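Local coordinates for Cgl0159-like domain-containing protein (Corynebacterium glutamicum, PDB 3FOK) that is of unknown function but adopts a TIM-barrel fold of the Cgl0159-like family, at residues A67-L72 against T91-D96. Residues are numbered along the deposited sequence; the frame is centred on the assembly and turned at random.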
loop_
_atom_site.group_PDB
_atom_site.type_symbol
_atom_site.label_atom_id
_atom_site.label_comp_id
_atom_site.label_asym_id
_atom_site.label_seq_id
_atom_site.Cartn_x
_atom_site.Cartn_y
_atom_site.Cartn_z
ATOM N N ALA A 67 29.884 -12.728 14.408
ATOM C CA ALA A 67 30.405 -11.670 13.546
ATOM C C ALA A 67 31.281 -12.298 12.466
ATOM O O ALA A 67 31.274 -11.867 11.316
ATOM C CB ALA A 67 31.217 -10.669 14.364
ATOM N N ASN A 68 32.033 -13.325 12.846
ATOM C CA ASN A 68 32.901 -14.025 11.907
ATOM C C ASN A 68 32.076 -15.116 11.234
ATOM O O ASN A 68 31.806 -16.161 11.829
ATOM C CB ASN A 68 34.097 -14.631 12.648
ATOM C CG ASN A 68 35.074 -15.324 11.717
ATOM O OD1 ASN A 68 36.280 -15.345 11.973
ATOM N ND2 ASN A 68 34.558 -15.906 10.636
ATOM N N ARG A 69 31.682 -14.868 9.989
ATOM C CA ARG A 69 30.867 -15.811 9.243
ATOM C C ARG A 69 31.559 -17.144 8.965
ATOM O O ARG A 69 30.902 -18.189 8.917
ATOM C CB ARG A 69 30.404 -15.168 7.930
ATOM C CG ARG A 69 29.520 -16.061 7.066
ATOM C CD ARG A 69 28.218 -16.465 7.770
ATOM N NE ARG A 69 27.091 -15.584 7.458
ATOM C CZ ARG A 69 26.651 -14.610 8.250
ATOM N NH1 ARG A 69 27.240 -14.375 9.418
ATOM N NH2 ARG A 69 25.608 -13.877 7.879
ATOM N N TYR A 70 32.875 -17.120 8.783
ATOM C CA TYR A 70 33.604 -18.356 8.518
ATOM C C TYR A 70 33.570 -19.286 9.725
ATOM O O TYR A 70 33.426 -20.498 9.575
ATOM C CB TYR A 70 35.041 -18.045 8.117
ATOM C CG TYR A 70 35.140 -17.433 6.740
ATOM C CD1 TYR A 70 35.131 -18.233 5.598
ATOM C CD2 TYR A 70 35.191 -16.048 6.575
ATOM C CE1 TYR A 70 35.171 -17.665 4.323
ATOM C CE2 TYR A 70 35.228 -15.475 5.313
ATOM C CZ TYR A 70 35.216 -16.285 4.192
ATOM O OH TYR A 70 35.246 -15.713 2.943
ATOM N N GLU A 71 33.691 -18.723 10.923
ATOM C CA GLU A 71 33.646 -19.544 12.128
ATOM C C GLU A 71 32.215 -19.999 12.367
ATOM O O GLU A 71 31.983 -21.104 12.847
ATOM C CB GLU A 71 34.128 -18.765 13.353
ATOM C CG GLU A 71 35.508 -18.166 13.229
ATOM C CD GLU A 71 36.060 -17.714 14.569
ATOM O OE1 GLU A 71 35.253 -17.340 15.449
ATOM O OE2 GLU A 71 37.300 -17.721 14.736
ATOM N N LEU A 72 31.257 -19.142 12.033
ATOM C CA LEU A 72 29.852 -19.479 12.211
ATOM C C LEU A 72 29.568 -20.723 11.380
ATOM O O LEU A 72 28.954 -21.673 11.859
ATOM C CB LEU A 72 28.956 -18.333 11.737
ATOM C CG LEU A 72 27.538 -18.232 12.321
ATOM C CD1 LEU A 72 26.700 -17.329 11.430
ATOM C CD2 LEU A 72 26.890 -19.605 12.417
ATOM N N THR A 91 18.860 -17.892 7.454
ATOM C CA THR A 91 18.426 -16.929 6.462
ATOM C C THR A 91 19.016 -17.438 5.142
ATOM O O THR A 91 19.899 -18.297 5.151
ATOM C CB THR A 91 18.948 -15.518 6.829
ATOM O OG1 THR A 91 19.331 -14.816 5.645
ATOM C CG2 THR A 91 20.133 -15.620 7.770
ATOM N N PRO A 92 18.541 -16.935 3.994
ATOM C CA PRO A 92 19.079 -17.410 2.712
ATOM C C PRO A 92 20.605 -17.405 2.534
ATOM O O PRO A 92 21.157 -18.312 1.911
ATOM C CB PRO A 92 18.384 -16.513 1.690
ATOM C CG PRO A 92 17.064 -16.241 2.338
ATOM C CD PRO A 92 17.461 -15.956 3.776
ATOM N N ASP A 93 21.292 -16.394 3.060
ATOM C CA ASP A 93 22.747 -16.323 2.905
ATOM C C ASP A 93 23.489 -17.434 3.651
ATOM O O ASP A 93 24.554 -17.877 3.220
ATOM C CB ASP A 93 23.262 -14.961 3.368
ATOM C CG ASP A 93 23.050 -14.735 4.852
ATOM O OD1 ASP A 93 21.877 -14.715 5.292
ATOM O OD2 ASP A 93 24.059 -14.583 5.578
ATOM N N ILE A 94 22.924 -17.877 4.771
ATOM C CA ILE A 94 23.520 -18.943 5.570
ATOM C C ILE A 94 23.249 -20.301 4.924
ATOM O O ILE A 94 24.142 -21.143 4.819
ATOM C CB ILE A 94 22.941 -18.951 7.016
ATOM C CG1 ILE A 94 23.359 -17.675 7.757
ATOM C CG2 ILE A 94 23.430 -20.183 7.780
ATOM C CD1 ILE A 94 24.838 -17.607 8.096
ATOM N N ILE A 95 22.013 -20.504 4.482
ATOM C CA ILE A 95 21.644 -21.765 3.859
ATOM C C ILE A 95 22.360 -21.992 2.530
ATOM O O ILE A 95 22.827 -23.100 2.264
ATOM C CB ILE A 95 20.117 -21.862 3.659
ATOM C CG1 ILE A 95 19.423 -21.818 5.019
ATOM C CG2 ILE A 95 19.760 -23.146 2.932
ATOM C CD1 ILE A 95 19.917 -22.868 6.006
ATOM N N ASP A 96 22.460 -20.958 1.699
ATOM C CA ASP A 96 23.142 -21.117 0.420
ATOM C C ASP A 96 24.589 -21.568 0.629
ATOM O O ASP A 96 25.041 -22.502 -0.034
ATOM C CB ASP A 96 23.103 -19.822 -0.402
ATOM C CG ASP A 96 21.689 -19.447 -0.847
ATOM O OD1 ASP A 96 20.857 -20.359 -1.058
ATOM O OD2 ASP A 96 21.409 -18.239 -1.003
#
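Arg69 reaches from the first turn of helix 69-81 to Asp93 and Ile94 in the first turn of helix 92-100, two outer helices of a TIM barrel joined in sequence through the parallel strand 87-90. The salt bridge between Arg69 and Asp93 is a single, nearly straight hydrogen bond: Arg69 NH2 lies 2.9 Å from Asp93 OD2, with an angle of 169° at the hydrogen. The acceptor sits at the guanidinium edge, in its plane, and the donor nitrogen lies close to the extension of the CG-OD2 bond. The guanidinium and carboxylate planes are nevertheless turned 47° apart, and Arg69 NE stays 3.7 Å from Asp93 OD2, which argues against a two-pronged pairing. The arginine chain leaves its helix with CG anti to the backbone N (chi1 -179°) and then bends at chi2 and chi3, which brings the guanidinium edge round to the carboxylate. Ile94 covers one guanidinium face with its CD1 methyl, 3.5 Å from Arg69 CZ. Ile94 CD1 also meets Leu72 CD1, 3.8 Å away and about one turn further along helix 69-81, where the Leu72 and Ile94 chains run nearly perpendicular to each other. All four touching residues are buried, the charged pair included. Leu72 also packs on Tyr278 of a loop, and Ser235 of a second subunit packs on Arg69. The carboxylate is held from its other oxygen too: N-cap residue Thr91 donates from OG1 to Asp93 OD1 at 2.6 Å.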